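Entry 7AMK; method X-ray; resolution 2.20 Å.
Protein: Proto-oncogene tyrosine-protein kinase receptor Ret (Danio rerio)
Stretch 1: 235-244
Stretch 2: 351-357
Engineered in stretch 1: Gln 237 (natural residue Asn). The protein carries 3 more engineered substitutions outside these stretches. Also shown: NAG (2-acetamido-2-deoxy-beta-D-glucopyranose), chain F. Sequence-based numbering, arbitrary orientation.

Stretch 1, residues 235-244: YVQGTDTEDV
Stretch 2 (351-357) VLLHFNV

Strands 241-244 and 351-357 run parallel, axes 4.6 Å apart at closest approach and directions differing by 21°, both extended (phi -84 to -130°, psi 97 to 151°). Register pairs Thr 241 with His 354, Glu 242 with Phe 355, Asp 243 with Asn 356 and Val 244 with Val 357. The backbone ladder runs His 354 N to Asp 240 O (3.0 Å), Glu 242 N to His 354 O (2.9 Å), Asn 356 N to Glu 242 O (2.8 Å) and Val 244 N to Asn 356 O (2.8 Å).

Before the strand, Gly 238 turns (phi 89°, psi -117°) and Thr 241 N donates to Thr 239 OG1 (2.8 Å). Asp 240 (p) points CB sideways, but OD1 reaches the His 354 ring edge (m, 104°), accepting from ND1 (2.8 Å) and Thr 241 OG1 (2.8 Å).

Polar pairs share one face: Thr 241 OG1 (m) abuts His 354 CB (3.3 Å); Asn 356 ND2 (t), bonded to NAG C1 (1.4 Å), still donates to Asp 243 OD1 (m, -5°; 3.1 Å).

Opposite, buried apolar side chains pack: Val 244 (t) sets CG2 4.3 Å from Phe 355 CD1 (m, -83°) and CB 4.2 Å from Val 357 CG2 (t). Glu 242 (t, p) lays CB 4.0 Å from Phe 355 CD1; its carboxylate leads away. Earlier, Val 236 CG1 (m) meets Leu 353 CD2 (m, t; 3.7 Å), and Val 351 CG1 fills space against Tyr 235 CA (4.0 Å). Between the stretches 591 Å², both sides summed, is buried.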

ATOM      1  N   TYR A 235      21.010  13.299   8.386  1.00 22.60           N
ATOM      2  CA  TYR A 235      21.437  13.672   7.037  1.00 23.53           C
ATOM      3  C   TYR A 235      20.652  12.857   6.012  1.00 26.27           C
ATOM      4  O   TYR A 235      20.132  11.764   6.298  1.00 21.99           O
ATOM      5  CB  TYR A 235      22.942  13.455   6.826  1.00 24.64           C
ATOM      6  CG  TYR A 235      23.379  11.991   6.949  1.00 24.29           C
ATOM      7  CD1 TYR A 235      23.696  11.447   8.187  1.00 23.34           C
ATOM      8  CD2 TYR A 235      23.475  11.161   5.827  1.00 24.46           C
ATOM      9  CE1 TYR A 235      24.106  10.093   8.313  1.00 28.43           C
ATOM     10  CE2 TYR A 235      23.878   9.821   5.945  1.00 28.33           C
ATOM     11  CZ  TYR A 235      24.190   9.296   7.186  1.00 23.30           C
ATOM     12  OH  TYR A 235      24.585   7.983   7.307  1.00 25.24           O
ATOM     13  N   VAL A 236      20.600  13.385   4.819  1.00 24.51           N
ATOM     14  CA  VAL A 236      19.981  12.684   3.707  1.00 29.06           C
ATOM     15  C   VAL A 236      21.079  12.080   2.858  1.00 33.44           C
ATOM     16  O   VAL A 236      22.222  12.557   2.837  1.00 31.27           O
ATOM     17  CB  VAL A 236      19.079  13.606   2.864  1.00 31.10           C
ATOM     18  CG1 VAL A 236      17.849  13.963   3.657  1.00 27.63           C
ATOM     19  CG2 VAL A 236      19.843  14.857   2.496  1.00 30.82           C
ATOM     20  N   GLN A 237      20.737  11.000   2.180  1.00 33.93           N
ATOM     21  CA  GLN A 237      21.630  10.346   1.246  1.00 35.00           C
ATOM     22  C   GLN A 237      21.093  10.649  -0.144  1.00 48.40           C
ATOM     23  O   GLN A 237      19.989  10.219  -0.501  1.00 49.71           O
ATOM     24  CB  GLN A 237      21.711   8.851   1.523  1.00 39.01           C
ATOM     25  CG  GLN A 237      22.836   8.159   0.787  1.00 49.64           C
ATOM     26  CD  GLN A 237      23.374   6.968   1.550  1.00 58.77           C
ATOM     27  OE1 GLN A 237      22.894   6.656   2.644  1.00 55.79           O
ATOM     28  NE2 GLN A 237      24.378   6.293   0.983  1.00 58.52           N
ATOM     29  N   GLY A 238      21.843  11.424  -0.896  1.00 50.19           N
ATOM     30  CA  GLY A 238      21.422  11.807  -2.236  1.00 51.34           C
ATOM     31  C   GLY A 238      20.590  13.081  -2.205  1.00 57.48           C
ATOM     32  O   GLY A 238      21.092  14.138  -1.814  1.00 62.67           O
ATOM     33  N   THR A 239      19.328  12.976  -2.610  1.00 48.27           N
ATOM     34  CA  THR A 239      18.469  14.145  -2.728  1.00 45.76           C
ATOM     35  C   THR A 239      17.778  14.455  -1.406  1.00 43.61           C
ATOM     36  O   THR A 239      17.560  13.573  -0.569  1.00 40.73           O
ATOM     37  CB  THR A 239      17.416  13.937  -3.816  1.00 35.71           C
ATOM     38  OG1 THR A 239      16.539  15.063  -3.846  1.00 44.25           O
ATOM     39  CG2 THR A 239      16.589  12.684  -3.535  1.00 39.69           C
ATOM     40  N   ASP A 240      17.443  15.726  -1.224  1.00 38.71           N
ATOM     41  CA  ASP A 240      16.567  16.139  -0.142  1.00 40.34           C
ATOM     42  C   ASP A 240      15.177  16.482  -0.644  1.00 36.76           C
ATOM     43  O   ASP A 240      14.356  16.989   0.127  1.00 38.12           O
ATOM     44  CB  ASP A 240      17.162  17.328   0.620  1.00 40.25           C
ATOM     45  CG  ASP A 240      17.326  18.577  -0.250  1.00 51.18           C
ATOM     46  OD1 ASP A 240      16.360  18.977  -0.939  1.00 46.71           O
ATOM     47  OD2 ASP A 240      18.424  19.176  -0.217  1.00 52.53           O
ATOM     48  N   THR A 241      14.891  16.204  -1.909  1.00 39.50           N
ATOM     49  CA  THR A 241      13.648  16.610  -2.548  1.00 44.56           C
ATOM     50  C   THR A 241      12.981  15.410  -3.204  1.00 37.41           C
ATOM     51  O   THR A 241      13.640  14.572  -3.819  1.00 45.49           O
ATOM     52  CB  THR A 241      13.901  17.707  -3.596  1.00 41.11           C
ATOM     53  OG1 THR A 241      14.351  18.893  -2.929  1.00 39.79           O
ATOM     54  CG2 THR A 241      12.628  18.012  -4.384  1.00 38.76           C
ATOM     55  N   GLU A 242      11.671  15.333  -3.067  1.00 39.83           N
ATOM     56  CA  GLU A 242      10.887  14.263  -3.653  1.00 45.15           C
ATOM     57  C   GLU A 242       9.815  14.895  -4.529  1.00 45.23           C
ATOM     58  O   GLU A 242       9.078  15.778  -4.074  1.00 34.26           O
ATOM     59  CB  GLU A 242      10.276  13.385  -2.557  1.00 44.65           C
ATOM     60  CG  GLU A 242       9.451  12.218  -3.071  1.00 48.65           C
ATOM     61  CD  GLU A 242      10.304  11.127  -3.682  1.00 56.54           C
ATOM     62  OE1 GLU A 242      11.508  11.374  -3.922  1.00 64.37           O
ATOM     63  OE2 GLU A 242       9.768  10.023  -3.917  1.00 60.00           O
ATOM     64  N   ASP A 243       9.752  14.467  -5.791  1.00 52.79           N
ATOM     65  CA  ASP A 243       8.718  14.926  -6.713  1.00 36.98           C
ATOM     66  C   ASP A 243       7.457  14.099  -6.514  1.00 41.38           C
ATOM     67  O   ASP A 243       7.495  12.864  -6.559  1.00 47.19           O
ATOM     68  CB  ASP A 243       9.198  14.820  -8.161  1.00 41.67           C
ATOM     69  CG  ASP A 243      10.244  15.885  -8.533  1.00 54.92           C
ATOM     70  OD1 ASP A 243      10.547  16.776  -7.712  1.00 56.60           O
ATOM     71  OD2 ASP A 243      10.766  15.826  -9.669  1.00 59.44           O
ATOM     72  N   VAL A 244       6.339  14.779  -6.272  1.00 33.72           N
ATOM     73  CA  VAL A 244       5.060  14.127  -6.017  1.00 43.63           C
ATOM     74  C   VAL A 244       4.037  14.598  -7.040  1.00 41.60           C
ATOM     75  O   VAL A 244       3.871  15.806  -7.262  1.00 37.86           O
ATOM     76  CB  VAL A 244       4.560  14.406  -4.594  1.00 42.28           C
ATOM     77  CG1 VAL A 244       3.072  14.067  -4.504  1.00 39.42           C
ATOM     78  CG2 VAL A 244       5.384  13.611  -3.590  1.00 44.18           C
ATOM     79  N   VAL A 351      17.795  19.081   9.240  1.00 28.17           N
ATOM     80  CA  VAL A 351      17.755  18.895   7.792  1.00 26.80           C
ATOM     81  C   VAL A 351      16.424  19.417   7.266  1.00 33.36           C
ATOM     82  O   VAL A 351      15.357  19.152   7.839  1.00 27.07           O
ATOM     83  CB  VAL A 351      17.937  17.418   7.367  1.00 27.24           C
ATOM     84  CG1 VAL A 351      19.235  16.861   7.874  1.00 28.25           C
ATOM     85  CG2 VAL A 351      16.784  16.566   7.884  1.00 35.10           C
ATOM     86  N   LEU A 352      16.491  20.155   6.165  1.00 28.82           N
ATOM     87  CA  LEU A 352      15.319  20.681   5.489  1.00 39.53           C
ATOM     88  C   LEU A 352      14.930  19.726   4.359  1.00 33.69           C
ATOM     89  O   LEU A 352      15.736  19.459   3.465  1.00 38.00           O
ATOM     90  CB  LEU A 352      15.614  22.087   4.959  1.00 34.97           C
ATOM     91  CG  LEU A 352      14.446  22.854   4.343  1.00 37.04           C
ATOM     92  CD1 LEU A 352      13.289  22.946   5.311  1.00 34.87           C
ATOM     93  CD2 LEU A 352      14.891  24.247   3.917  1.00 40.89           C
ATOM     94  N   LEU A 353      13.709  19.204   4.405  1.00 32.36           N
ATOM     95  CA  LEU A 353      13.205  18.328   3.356  1.00 34.32           C
ATOM     96  C   LEU A 353      12.205  19.074   2.482  1.00 36.95           C
ATOM     97  O   LEU A 353      11.508  19.977   2.950  1.00 41.40           O
ATOM     98  CB  LEU A 353      12.538  17.086   3.935  1.00 32.48           C
ATOM     99  CG  LEU A 353      13.430  16.173   4.769  1.00 32.87           C
ATOM    100  CD1 LEU A 353      12.596  15.029   5.341  1.00 22.32           C
ATOM    101  CD2 LEU A 353      14.565  15.677   3.898  1.00 28.31           C
ATOM    102  N   HIS A 354      12.125  18.665   1.213  1.00 30.68           N
ATOM    103  CA  HIS A 354      11.310  19.337   0.210  1.00 41.49           C
ATOM    104  C   HIS A 354      10.446  18.325  -0.517  1.00 42.69           C
ATOM    105  O   HIS A 354      10.956  17.331  -1.049  1.00 39.50           O
ATOM    106  CB  HIS A 354      12.171  20.088  -0.817  1.00 42.58           C
ATOM    107  CG  HIS A 354      13.099  21.087  -0.210  1.00 39.47           C
ATOM    108  ND1 HIS A 354      14.452  20.858  -0.075  1.00 46.47           N
ATOM    109  CD2 HIS A 354      12.871  22.315   0.308  1.00 41.98           C
ATOM    110  CE1 HIS A 354      15.020  21.907   0.493  1.00 42.98           C
ATOM    111  NE2 HIS A 354      14.083  22.804   0.738  1.00 48.59           N
ATOM    112  N   PHE A 355       9.146  18.595  -0.561  1.00 44.86           N
ATOM    113  CA  PHE A 355       8.218  17.839  -1.385  1.00 38.44           C
ATOM    114  C   PHE A 355       7.752  18.773  -2.494  1.00 42.30           C
ATOM    115  O   PHE A 355       7.132  19.807  -2.223  1.00 36.72           O
ATOM    116  CB  PHE A 355       7.057  17.289  -0.555  1.00 40.53           C
ATOM    117  CG  PHE A 355       7.461  16.164   0.381  1.00 41.69           C
ATOM    118  CD1 PHE A 355       7.545  14.859  -0.080  1.00 38.07           C
ATOM    119  CD2 PHE A 355       7.757  16.416   1.722  1.00 43.97           C
ATOM    120  CE1 PHE A 355       7.919  13.818   0.775  1.00 46.35           C
ATOM    121  CE2 PHE A 355       8.127  15.384   2.578  1.00 44.53           C
ATOM    122  CZ  PHE A 355       8.211  14.078   2.098  1.00 37.49           C
ATOM    123  N   ASN A 356       8.104  18.422  -3.732  1.00 44.06           N
ATOM    124  CA  ASN A 356       7.764  19.189  -4.929  1.00 45.00           C
ATOM    125  C   ASN A 356       6.474  18.599  -5.488  1.00 44.24           C
ATOM    126  O   ASN A 356       6.500  17.597  -6.204  1.00 46.25           O
ATOM    127  CB  ASN A 356       8.905  19.121  -5.940  1.00 48.05           C
ATOM    128  CG  ASN A 356       8.617  19.900  -7.184  1.00 44.76           C
ATOM    129  OD1 ASN A 356       7.809  20.815  -7.161  1.00 58.57           O
ATOM    130  ND2 ASN A 356       9.277  19.552  -8.280  1.00 55.90           N
ATOM    131  N   VAL A 357       5.338  19.212  -5.159  1.00 35.10           N
ATOM    132  CA  VAL A 357       4.030  18.595  -5.367  1.00 47.21           C
ATOM    133  C   VAL A 357       3.358  19.192  -6.597  1.00 41.60           C
ATOM    134  O   VAL A 357       3.196  20.416  -6.700  1.00 42.59           O
ATOM    135  CB  VAL A 357       3.132  18.765  -4.130  1.00 46.00           C
ATOM    136  CG1 VAL A 357       1.761  18.115  -4.378  1.00 42.52           C
ATOM    137  CG2 VAL A 357       3.820  18.207  -2.883  1.00 36.97           C
TER
HETATM  138  C1  NAG F   1       9.081  20.240  -9.537  1.00 65.75           C
HETATM  139  C2  NAG F   1      10.406  20.822 -10.059  1.00 72.27           C
HETATM  140  C3  NAG F   1      10.228  21.434 -11.449  1.00 83.29           C
HETATM  141  C4  NAG F   1       9.526  20.469 -12.393  1.00 83.62           C
HETATM  142  C5  NAG F   1       8.223  19.996 -11.770  1.00 73.58           C
HETATM  143  C6  NAG F   1       7.487  18.991 -12.626  1.00 69.44           C
HETATM  144  C7  NAG F   1      11.960  21.582  -8.319  1.00 78.12           C
HETATM  145  C8  NAG F   1      12.375  22.727  -7.443  1.00 76.80           C
HETATM  146  N2  NAG F   1      10.932  21.818  -9.140  1.00 73.17           N
HETATM  147  O3  NAG F   1      11.510  21.769 -11.968  1.00 87.06           O
HETATM  148  O4  NAG F   1       9.247  21.121 -13.627  1.00 86.86           O
HETATM  149  O5  NAG F   1       8.516  19.356 -10.521  1.00 71.75           O
HETATM  150  O6  NAG F   1       8.040  17.692 -12.472  1.00 71.91           O
HETATM  151  O7  NAG F   1      12.526  20.491  -8.281  1.00 69.82           O